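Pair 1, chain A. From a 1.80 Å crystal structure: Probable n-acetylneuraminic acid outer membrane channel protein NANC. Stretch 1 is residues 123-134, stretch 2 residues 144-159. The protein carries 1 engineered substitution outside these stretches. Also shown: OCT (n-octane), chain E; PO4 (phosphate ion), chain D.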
# COMPACT_ATOMS: atom_id res chain seq x y z
N ARG A 123 -18.15 -9.07 -9.90
CA ARG A 123 -16.72 -8.84 -9.78
C ARG A 123 -16.48 -7.63 -8.88
O ARG A 123 -17.00 -6.54 -9.13
CB ARG A 123 -16.16 -8.59 -11.18
CG ARG A 123 -14.88 -9.25 -11.47
CD ARG A 123 -14.42 -8.93 -12.88
NE ARG A 123 -14.96 -9.87 -13.86
CZ ARG A 123 -14.52 -11.11 -14.06
NH1 ARG A 123 -13.53 -11.60 -13.33
NH2 ARG A 123 -15.09 -11.86 -14.98
N ASP A 124 -15.69 -7.83 -7.85
CA ASP A 124 -15.50 -6.84 -6.82
C ASP A 124 -14.29 -5.99 -7.23
O ASP A 124 -13.22 -6.08 -6.66
CB ASP A 124 -15.30 -7.47 -5.46
CG ASP A 124 -14.95 -6.46 -4.40
OD1 ASP A 124 -15.52 -5.35 -4.42
OD2 ASP A 124 -14.11 -6.77 -3.55
N ASN A 125 -14.54 -5.13 -8.19
CA ASN A 125 -13.51 -4.24 -8.73
C ASN A 125 -13.52 -2.95 -7.94
O ASN A 125 -14.55 -2.53 -7.37
CB ASN A 125 -13.76 -3.97 -10.19
CG ASN A 125 -13.84 -5.22 -11.02
OD1 ASN A 125 -13.14 -6.21 -10.75
ND2 ASN A 125 -14.72 -5.20 -12.04
N VAL A 126 -12.35 -2.31 -7.87
CA VAL A 126 -12.16 -1.20 -6.97
C VAL A 126 -11.42 -0.03 -7.64
O VAL A 126 -10.47 -0.23 -8.39
CB VAL A 126 -11.38 -1.65 -5.74
CG1 VAL A 126 -10.92 -0.41 -4.94
CG2 VAL A 126 -12.23 -2.59 -4.86
N HIS A 127 -11.89 1.18 -7.36
CA HIS A 127 -11.21 2.42 -7.76
C HIS A 127 -10.41 2.89 -6.58
O HIS A 127 -10.98 3.12 -5.52
CB HIS A 127 -12.21 3.51 -8.10
CG HIS A 127 -13.06 3.21 -9.29
ND1 HIS A 127 -12.58 3.21 -10.58
CD2 HIS A 127 -14.39 2.95 -9.39
CE1 HIS A 127 -13.56 2.92 -11.42
NE2 HIS A 127 -14.67 2.76 -10.72
N ARG A 128 -9.10 3.06 -6.74
CA ARG A 128 -8.24 3.40 -5.61
C ARG A 128 -7.32 4.61 -5.91
O ARG A 128 -6.66 4.67 -6.95
CB ARG A 128 -7.41 2.20 -5.18
CG ARG A 128 -6.42 2.54 -4.08
CD ARG A 128 -5.60 1.37 -3.65
NE ARG A 128 -4.57 1.80 -2.69
CZ ARG A 128 -4.18 1.12 -1.60
NH1 ARG A 128 -4.71 -0.05 -1.28
NH2 ARG A 128 -3.24 1.66 -0.82
N TRP A 129 -7.32 5.56 -4.97
CA TRP A 129 -6.47 6.74 -5.03
C TRP A 129 -5.51 6.71 -3.84
O TRP A 129 -5.92 6.42 -2.70
CB TRP A 129 -7.32 8.00 -4.95
CG TRP A 129 -8.05 8.34 -6.18
CD1 TRP A 129 -9.34 7.99 -6.52
CD2 TRP A 129 -7.54 9.10 -7.28
NE1 TRP A 129 -9.64 8.50 -7.77
CE2 TRP A 129 -8.55 9.18 -8.25
CE3 TRP A 129 -6.30 9.72 -7.54
CZ2 TRP A 129 -8.37 9.87 -9.46
CZ3 TRP A 129 -6.12 10.39 -8.73
CH2 TRP A 129 -7.16 10.47 -9.67
N ASP A 130 -4.24 7.03 -4.10
CA ASP A 130 -3.28 7.24 -3.04
C ASP A 130 -2.60 8.59 -3.24
O ASP A 130 -2.26 8.96 -4.36
CB ASP A 130 -2.22 6.14 -3.04
CG ASP A 130 -2.77 4.78 -2.61
OD1 ASP A 130 -2.77 4.49 -1.40
OD2 ASP A 130 -3.15 4.01 -3.52
N GLY A 131 -2.44 9.31 -2.15
CA GLY A 131 -1.66 10.55 -2.09
C GLY A 131 -0.44 10.30 -1.22
O GLY A 131 -0.50 9.55 -0.24
N TYR A 132 0.68 10.94 -1.56
CA TYR A 132 1.96 10.69 -0.89
C TYR A 132 2.67 12.02 -0.62
O TYR A 132 2.70 12.91 -1.49
CB TYR A 132 2.90 9.86 -1.77
CG TYR A 132 2.38 8.53 -2.23
CD1 TYR A 132 2.66 7.37 -1.53
CD2 TYR A 132 1.61 8.43 -3.39
CE1 TYR A 132 2.20 6.16 -1.97
CE2 TYR A 132 1.13 7.22 -3.83
CZ TYR A 132 1.44 6.09 -3.12
OH TYR A 132 0.97 4.89 -3.55
N VAL A 133 3.21 12.16 0.58
CA VAL A 133 4.14 13.23 0.90
C VAL A 133 5.31 12.65 1.67
O VAL A 133 5.12 11.92 2.66
CB VAL A 133 3.48 14.37 1.72
CG1 VAL A 133 4.47 15.51 1.87
CG2 VAL A 133 2.21 14.90 1.05
N THR A 134 6.52 12.93 1.21
CA THR A 134 7.74 12.44 1.86
C THR A 134 8.60 13.66 2.18
O THR A 134 8.88 14.46 1.28
CB THR A 134 8.55 11.48 0.98
OG1 THR A 134 7.73 10.38 0.60
CG2 THR A 134 9.82 10.95 1.74
N ALA A 144 7.02 10.26 6.26
CA ALA A 144 6.23 10.03 5.07
C ALA A 144 4.80 9.75 5.44
O ALA A 144 4.53 8.99 6.38
CB ALA A 144 6.81 8.85 4.24
N TRP A 145 3.88 10.35 4.69
CA TRP A 145 2.44 10.11 4.88
C TRP A 145 1.84 9.66 3.55
O TRP A 145 2.04 10.29 2.51
CB TRP A 145 1.77 11.37 5.42
CG TRP A 145 0.25 11.37 5.44
CD1 TRP A 145 -0.58 10.33 5.76
CD2 TRP A 145 -0.60 12.48 5.16
NE1 TRP A 145 -1.89 10.72 5.69
CE2 TRP A 145 -1.93 12.04 5.33
CE3 TRP A 145 -0.36 13.81 4.80
CZ2 TRP A 145 -3.02 12.89 5.12
CZ3 TRP A 145 -1.44 14.64 4.59
CH2 TRP A 145 -2.76 14.18 4.75
N GLN A 146 1.07 8.56 3.60
CA GLN A 146 0.33 8.07 2.47
C GLN A 146 -1.15 8.06 2.85
O GLN A 146 -1.54 7.46 3.84
CB GLN A 146 0.78 6.65 2.12
CG GLN A 146 0.09 6.08 0.89
CD GLN A 146 0.56 4.68 0.53
OE1 GLN A 146 1.59 4.21 1.01
NE2 GLN A 146 -0.20 4.01 -0.31
N THR A 147 -1.96 8.74 2.06
CA THR A 147 -3.40 8.77 2.27
C THR A 147 -4.09 8.02 1.13
O THR A 147 -3.65 8.04 -0.03
CB THR A 147 -3.91 10.26 2.50
OG1 THR A 147 -5.27 10.23 2.99
CG2 THR A 147 -3.81 11.09 1.25
N THR A 148 -5.16 7.28 1.45
CA THR A 148 -5.77 6.39 0.50
C THR A 148 -7.29 6.47 0.59
O THR A 148 -7.84 6.56 1.67
CB THR A 148 -5.36 4.94 0.77
OG1 THR A 148 -3.93 4.84 0.83
CG2 THR A 148 -5.94 3.99 -0.27
N LEU A 149 -7.92 6.48 -0.57
CA LEU A 149 -9.40 6.43 -0.69
C LEU A 149 -9.70 5.35 -1.73
O LEU A 149 -9.19 5.39 -2.86
CB LEU A 149 -9.94 7.78 -1.14
CG LEU A 149 -11.43 7.84 -1.53
CD1 LEU A 149 -12.27 7.40 -0.34
CD2 LEU A 149 -11.82 9.28 -2.00
N TYR A 150 -10.48 4.34 -1.36
CA TYR A 150 -10.95 3.41 -2.37
C TYR A 150 -12.45 3.19 -2.26
O TYR A 150 -13.01 3.28 -1.17
CB TYR A 150 -10.20 2.09 -2.37
CG TYR A 150 -9.78 1.55 -1.04
CD1 TYR A 150 -10.72 1.10 -0.12
CD2 TYR A 150 -8.45 1.42 -0.71
CE1 TYR A 150 -10.35 0.54 1.08
CE2 TYR A 150 -8.06 0.88 0.50
CZ TYR A 150 -9.02 0.44 1.41
OH TYR A 150 -8.65 -0.09 2.63
N SER A 151 -13.04 2.91 -3.40
CA SER A 151 -14.50 2.72 -3.50
C SER A 151 -14.81 1.57 -4.42
O SER A 151 -14.05 1.24 -5.33
CB SER A 151 -15.15 4.00 -4.04
OG SER A 151 -14.71 4.25 -5.36
N LYS A 152 -15.96 0.95 -4.18
CA LYS A 152 -16.41 -0.19 -4.94
C LYS A 152 -17.06 0.22 -6.23
O LYS A 152 -17.88 1.14 -6.26
CB LYS A 152 -17.42 -1.02 -4.13
CG LYS A 152 -16.94 -1.46 -2.78
CD LYS A 152 -15.80 -2.43 -2.90
CE LYS A 152 -15.59 -3.27 -1.67
NZ LYS A 152 -14.55 -4.27 -1.88
N GLN A 153 -16.73 -0.49 -7.30
CA GLN A 153 -17.40 -0.26 -8.56
C GLN A 153 -18.80 -0.95 -8.56
O GLN A 153 -19.76 -0.41 -9.11
CB GLN A 153 -16.55 -0.78 -9.71
CG GLN A 153 -17.18 -0.70 -11.08
CD GLN A 153 -16.19 -1.05 -12.18
OE1 GLN A 153 -15.53 -2.10 -12.14
NE2 GLN A 153 -16.07 -0.16 -13.16
N ASN A 154 -18.87 -2.12 -7.95
CA ASN A 154 -20.07 -2.98 -8.04
C ASN A 154 -20.73 -3.14 -6.67
O ASN A 154 -20.39 -2.43 -5.73
CB ASN A 154 -19.68 -4.32 -8.67
CG ASN A 154 -19.34 -4.19 -10.13
OD1 ASN A 154 -19.99 -3.43 -10.85
ND2 ASN A 154 -18.31 -4.91 -10.59
N ASP A 155 -21.66 -4.09 -6.52
CA ASP A 155 -22.50 -4.14 -5.31
C ASP A 155 -21.84 -4.91 -4.18
O ASP A 155 -22.29 -5.99 -3.80
CB ASP A 155 -23.88 -4.73 -5.67
CG ASP A 155 -24.85 -4.71 -4.51
OD1 ASP A 155 -24.63 -3.92 -3.55
OD2 ASP A 155 -25.84 -5.49 -4.56
N TYR A 156 -20.76 -4.34 -3.65
CA TYR A 156 -20.01 -4.90 -2.55
C TYR A 156 -19.77 -3.85 -1.50
O TYR A 156 -20.01 -2.67 -1.74
CB TYR A 156 -18.66 -5.42 -3.04
CG TYR A 156 -18.75 -6.53 -4.04
CD1 TYR A 156 -18.79 -7.86 -3.62
CD2 TYR A 156 -18.76 -6.27 -5.39
CE1 TYR A 156 -18.87 -8.89 -4.54
CE2 TYR A 156 -18.82 -7.28 -6.30
CZ TYR A 156 -18.89 -8.60 -5.86
OH TYR A 156 -18.93 -9.59 -6.80
N ARG A 157 -19.26 -4.27 -0.36
CA ARG A 157 -18.96 -3.32 0.69
C ARG A 157 -17.67 -3.67 1.40
O ARG A 157 -17.24 -4.82 1.39
CB ARG A 157 -20.11 -3.23 1.70
CG ARG A 157 -20.29 -4.48 2.54
CD ARG A 157 -21.43 -4.30 3.56
NE ARG A 157 -21.59 -5.43 4.46
CZ ARG A 157 -20.82 -5.70 5.51
NH1 ARG A 157 -21.10 -6.76 6.27
NH2 ARG A 157 -19.78 -4.94 5.83
N TYR A 158 -17.07 -2.67 2.03
CA TYR A 158 -15.98 -2.87 2.96
C TYR A 158 -16.53 -3.22 4.33
O TYR A 158 -17.75 -3.11 4.60
CB TYR A 158 -15.09 -1.60 3.01
CG TYR A 158 -14.40 -1.37 1.69
CD1 TYR A 158 -14.85 -0.39 0.80
CD2 TYR A 158 -13.35 -2.18 1.28
CE1 TYR A 158 -14.25 -0.20 -0.44
CE2 TYR A 158 -12.74 -2.00 0.04
CZ TYR A 158 -13.19 -1.01 -0.82
OH TYR A 158 -12.60 -0.78 -2.07
N ALA A 159 -15.64 -3.66 5.19
CA ALA A 159 -15.98 -4.11 6.53
C ALA A 159 -16.47 -2.96 7.42
O ALA A 159 -16.86 -3.18 8.57
CB ALA A 159 -14.78 -4.82 7.14
C1 OCT E . -0.86 13.41 1.12
C2 OCT E . -1.57 14.05 -0.09
C3 OCT E . -0.56 14.73 -1.03
C4 OCT E . -1.21 15.19 -2.35
C5 OCT E . -0.27 14.93 -3.54
C6 OCT E . -0.34 16.03 -4.63
C7 OCT E . 0.31 15.55 -5.96
C8 OCT E . 0.63 16.68 -6.95
P PO4 D . -18.91 -9.44 -14.16
O1 PO4 D . -19.72 -9.51 -15.43
O2 PO4 D . -17.48 -9.19 -14.56
O3 PO4 D . -19.41 -8.29 -13.30
O4 PO4 D . -19.06 -10.74 -13.41
O HOH W 1 -16.74 -3.66 -6.34
O HOH W 2 -17.11 2.62 -12.03

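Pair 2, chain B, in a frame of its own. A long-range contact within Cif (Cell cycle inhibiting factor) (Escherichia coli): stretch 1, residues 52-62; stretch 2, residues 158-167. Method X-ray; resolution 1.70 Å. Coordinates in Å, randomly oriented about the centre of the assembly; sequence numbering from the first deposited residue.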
# COMPACT_ATOMS: atom_id res chain seq x y z
N CYS B 52 5.53 -18.23 19.27
CA CYS B 52 5.76 -16.89 19.74
C CYS B 52 5.86 -15.89 18.58
O CYS B 52 6.18 -14.71 18.81
CB CYS B 52 7.09 -16.82 20.52
SG CYS B 52 8.59 -16.97 19.47
N LYS B 53 5.56 -16.34 17.35
CA LYS B 53 5.59 -15.42 16.20
C LYS B 53 4.27 -15.55 15.44
O LYS B 53 3.60 -16.57 15.52
CB LYS B 53 6.75 -15.79 15.30
CG LYS B 53 8.18 -15.56 15.91
CD LYS B 53 9.22 -16.11 14.95
CE LYS B 53 10.65 -16.25 15.51
NZ LYS B 53 11.57 -16.91 14.47
N SER B 54 3.94 -14.51 14.69
CA SER B 54 2.78 -14.48 13.81
C SER B 54 3.22 -14.53 12.34
O SER B 54 4.27 -13.98 11.98
CB SER B 54 1.94 -13.27 14.10
OG SER B 54 2.68 -12.09 14.11
N PHE B 55 2.40 -15.15 11.50
CA PHE B 55 2.77 -15.35 10.09
C PHE B 55 1.58 -15.10 9.20
O PHE B 55 0.44 -15.28 9.60
CB PHE B 55 3.20 -16.80 9.84
CG PHE B 55 4.45 -17.19 10.59
CD1 PHE B 55 5.69 -17.07 9.98
CD2 PHE B 55 4.36 -17.67 11.89
CE1 PHE B 55 6.87 -17.43 10.68
CE2 PHE B 55 5.50 -18.04 12.59
CZ PHE B 55 6.76 -17.91 11.98
N VAL B 56 1.89 -14.67 7.99
CA VAL B 56 0.87 -14.57 6.94
C VAL B 56 1.26 -15.48 5.78
O VAL B 56 2.44 -15.51 5.37
CB VAL B 56 0.68 -13.09 6.55
CG1 VAL B 56 1.95 -12.36 6.05
CG2 VAL B 56 -0.43 -12.98 5.61
N LEU B 57 0.28 -16.20 5.26
CA LEU B 57 0.43 -17.17 4.22
C LEU B 57 -0.40 -16.76 3.02
O LEU B 57 -1.66 -16.67 3.12
CB LEU B 57 -0.01 -18.54 4.71
CG LEU B 57 0.02 -19.71 3.77
CD1 LEU B 57 1.49 -20.15 3.46
CD2 LEU B 57 -0.73 -20.91 4.40
N ARG B 58 0.28 -16.52 1.88
CA ARG B 58 -0.44 -16.26 0.63
C ARG B 58 -0.61 -17.57 -0.12
O ARG B 58 0.36 -18.29 -0.34
CB ARG B 58 0.30 -15.26 -0.26
CG ARG B 58 -0.56 -14.84 -1.45
CD ARG B 58 0.31 -14.18 -2.49
NE ARG B 58 -0.46 -13.60 -3.60
CZ ARG B 58 -1.09 -14.29 -4.55
NH1 ARG B 58 -1.09 -15.61 -4.55
NH2 ARG B 58 -1.75 -13.64 -5.51
N VAL B 59 -1.85 -17.92 -0.45
CA VAL B 59 -2.18 -19.14 -1.13
C VAL B 59 -2.61 -18.91 -2.57
O VAL B 59 -3.56 -18.18 -2.82
CB VAL B 59 -3.36 -19.89 -0.45
CG1 VAL B 59 -3.56 -21.26 -1.10
CG2 VAL B 59 -3.09 -20.00 1.10
N ASN B 60 -1.93 -19.56 -3.48
CA ASN B 60 -2.30 -19.60 -4.92
C ASN B 60 -2.83 -21.01 -5.14
O ASN B 60 -2.07 -21.98 -5.18
CB ASN B 60 -1.06 -19.28 -5.77
CG ASN B 60 -1.32 -18.40 -6.94
OD1 ASN B 60 -0.77 -18.71 -8.04
ND2 ASN B 60 -2.06 -17.28 -6.81
N ASP B 61 -4.16 -21.13 -5.13
CA ASP B 61 -4.84 -22.40 -5.18
C ASP B 61 -5.29 -22.67 -6.61
O ASP B 61 -6.33 -22.22 -7.04
CB ASP B 61 -6.01 -22.33 -4.18
CG ASP B 61 -6.77 -23.62 -3.98
OD1 ASP B 61 -6.75 -24.51 -4.84
OD2 ASP B 61 -7.44 -23.70 -2.89
N GLY B 62 -4.49 -23.49 -7.30
CA GLY B 62 -4.67 -23.75 -8.73
C GLY B 62 -5.93 -24.57 -8.97
O GLY B 62 -6.67 -24.33 -9.95
N ASN B 158 -0.53 -28.08 -7.84
CA ASN B 158 -1.79 -27.35 -7.72
C ASN B 158 -1.58 -26.05 -6.89
O ASN B 158 -2.04 -24.98 -7.26
CB ASN B 158 -2.82 -28.26 -7.04
CG ASN B 158 -3.27 -29.41 -7.95
OD1 ASN B 158 -2.87 -30.58 -7.76
ND2 ASN B 158 -4.04 -29.06 -8.97
N PHE B 159 -0.84 -26.18 -5.80
CA PHE B 159 -0.66 -25.07 -4.86
C PHE B 159 0.71 -24.43 -4.98
O PHE B 159 1.72 -25.12 -5.22
CB PHE B 159 -0.81 -25.56 -3.42
CG PHE B 159 -2.23 -25.89 -3.02
CD1 PHE B 159 -3.08 -24.90 -2.60
CD2 PHE B 159 -2.67 -27.19 -3.06
CE1 PHE B 159 -4.38 -25.16 -2.21
CE2 PHE B 159 -4.00 -27.50 -2.64
CZ PHE B 159 -4.86 -26.48 -2.24
N SER B 160 0.75 -23.13 -4.76
CA SER B 160 2.00 -22.36 -4.53
C SER B 160 1.72 -21.43 -3.35
O SER B 160 0.69 -20.77 -3.33
CB SER B 160 2.30 -21.50 -5.75
OG SER B 160 3.47 -20.72 -5.61
N PHE B 161 2.65 -21.37 -2.41
CA PHE B 161 2.49 -20.58 -1.21
C PHE B 161 3.62 -19.58 -1.06
O PHE B 161 4.73 -19.79 -1.55
CB PHE B 161 2.52 -21.46 0.02
CG PHE B 161 1.43 -22.50 0.04
CD1 PHE B 161 0.16 -22.17 0.50
CD2 PHE B 161 1.68 -23.80 -0.37
CE1 PHE B 161 -0.85 -23.13 0.54
CE2 PHE B 161 0.70 -24.77 -0.31
CZ PHE B 161 -0.58 -24.42 0.14
N GLN B 162 3.33 -18.49 -0.35
CA GLN B 162 4.38 -17.58 0.16
C GLN B 162 4.11 -17.39 1.65
O GLN B 162 2.95 -17.17 2.06
CB GLN B 162 4.37 -16.23 -0.53
CG GLN B 162 4.60 -16.36 -2.04
CD GLN B 162 4.55 -15.04 -2.77
OE1 GLN B 162 4.32 -13.98 -2.16
NE2 GLN B 162 4.81 -15.07 -4.08
N LEU B 163 5.17 -17.54 2.47
CA LEU B 163 5.01 -17.50 3.92
C LEU B 163 5.97 -16.46 4.52
O LEU B 163 7.20 -16.55 4.27
CB LEU B 163 5.32 -18.85 4.50
CG LEU B 163 5.25 -19.06 5.99
CD1 LEU B 163 3.83 -18.74 6.54
CD2 LEU B 163 5.66 -20.52 6.31
N PHE B 164 5.45 -15.54 5.28
CA PHE B 164 6.24 -14.49 5.90
C PHE B 164 5.89 -14.30 7.37
O PHE B 164 4.71 -14.32 7.75
CB PHE B 164 6.00 -13.14 5.22
CG PHE B 164 6.52 -13.01 3.82
CD1 PHE B 164 5.79 -13.49 2.75
CD2 PHE B 164 7.68 -12.30 3.55
CE1 PHE B 164 6.22 -13.30 1.44
CE2 PHE B 164 8.11 -12.11 2.22
CZ PHE B 164 7.35 -12.63 1.18
N GLU B 165 6.89 -14.01 8.23
CA GLU B 165 6.59 -13.49 9.54
C GLU B 165 6.11 -12.06 9.47
O GLU B 165 6.57 -11.29 8.62
CB GLU B 165 7.87 -13.59 10.41
CG GLU B 165 7.62 -13.18 11.85
CD GLU B 165 8.86 -13.20 12.76
OE1 GLU B 165 9.93 -13.76 12.32
OE2 GLU B 165 8.71 -12.66 13.90
N TYR B 166 5.15 -11.67 10.32
CA TYR B 166 4.78 -10.28 10.42
C TYR B 166 4.76 -9.80 11.86
O TYR B 166 4.68 -10.64 12.77
CB TYR B 166 3.42 -10.03 9.77
CG TYR B 166 2.18 -10.51 10.51
CD1 TYR B 166 1.53 -9.69 11.45
CD2 TYR B 166 1.65 -11.76 10.27
CE1 TYR B 166 0.41 -10.10 12.09
CE2 TYR B 166 0.51 -12.18 10.91
CZ TYR B 166 -0.13 -11.35 11.82
OH TYR B 166 -1.29 -11.72 12.48
N ASP B 167 4.82 -8.49 12.00
CA ASP B 167 4.73 -7.79 13.30
C ASP B 167 3.40 -7.09 13.38
O ASP B 167 3.04 -6.34 12.47
CB ASP B 167 5.83 -6.76 13.36
CG ASP B 167 7.18 -7.37 13.36
OD1 ASP B 167 7.38 -8.37 14.08
OD2 ASP B 167 8.06 -6.82 12.66
O HOH W 3 12.14 -14.79 13.35
O HOH W 4 5.99 -12.22 14.69

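The sharpest difference between these two antiparallel strand pairs lies on one face of the sheet, at a position where their backbones nearly coincide. In pair 1, A:Asp130 is a buried acid held in a polar cluster; in pair 2 the matching residue, B:Val59, sits among aromatic rings. The carboxylate atom A:Asp130 OD1 accepts hydrogen bonds across the strands from A:Thr148 OG1 at 2.5 Å and from A:Gln146 NE2 at 2.8 Å. Along its own strand, A:Arg128 closes a salt bridge, with A:Arg128 NE 2.8 Å from A:Asp130 OD2, so the buried charge is paired as well as solvated by protein groups. In pair 2 the counterparts of A:Arg128, A:Gln146 and A:Thr148 are B:Leu57, B:Phe159 and B:Phe161. Here the side chains of B:Val59 and B:Leu57 meet apolar side chains across the strands: B:Val59 CG1 lies 3.7 Å from B:Phe161 CE1 and 4.0 Å from B:Phe159 CD1, which it meets at the ring edge, while B:Leu57 CD1 approaches B:Phe161 CD1 to 3.8 Å.

Such divergence is possible because the backbone does not depend on it. Fourteen central residues superpose with an RMSD of 0.4 Å, and the strand directions make angles of 165° in pair 1 and 151° in pair 2. The ladder alternates in the same register. A:Trp129 and A:Leu149 exchange two hydrogen bonds, A:Trp129 N to A:Leu149 O at 2.8 Å and A:Leu149 N to A:Trp129 O at 2.9 Å; the matching B:Arg58 and B:Gln162 do likewise, with B:Arg58 N to B:Gln162 O at 2.8 Å and B:Gln162 N to B:Arg58 O at 3.0 Å. Since these bonds use only main-chain atoms, they accept tryptophan and leucine as readily as arginine and glutamine.

The other face of the sheet tells a complementary story. In pair 1, A:Trp129 and A:Leu149 are exposed on the surface; farther along the same face lies n-octane, its C1 over one face of the A:Trp145 ring and 3.4 Å from A:Val133 CG2. A:Gly131 leaves room for this chain: a CB there would come within 2.9 Å of octane C2. Its counterpart B:Asn60 carries a side chain, and B:Asn60 CB packs 4.0 Å from B:Ser160 CB.

Toward the end of the ladder near A:Asp124 and B:Lys53, the charges change places. A:Asp124 matches B:Lys53, and A:Lys152 matches B:Glu165. Pair 1 joins its charges directly, in a salt bridge with A:Lys152 NZ 2.9 Å from A:Asp124 OD1. In pair 2, B:Lys53 NZ stays 4.2 Å from B:Glu165 OE1, beyond a salt bridge, and a water spans the gap, accepting from B:Lys53 NZ at 2.5 Å and donating to B:Glu165 OE1 at 2.6 Å. The general principle is that a strand pair fixes where side chains start, while the space between them may be filled by a charge network, by hydrocarbon or by a bridging water; opposite charges on matching backbones need not meet in the same way.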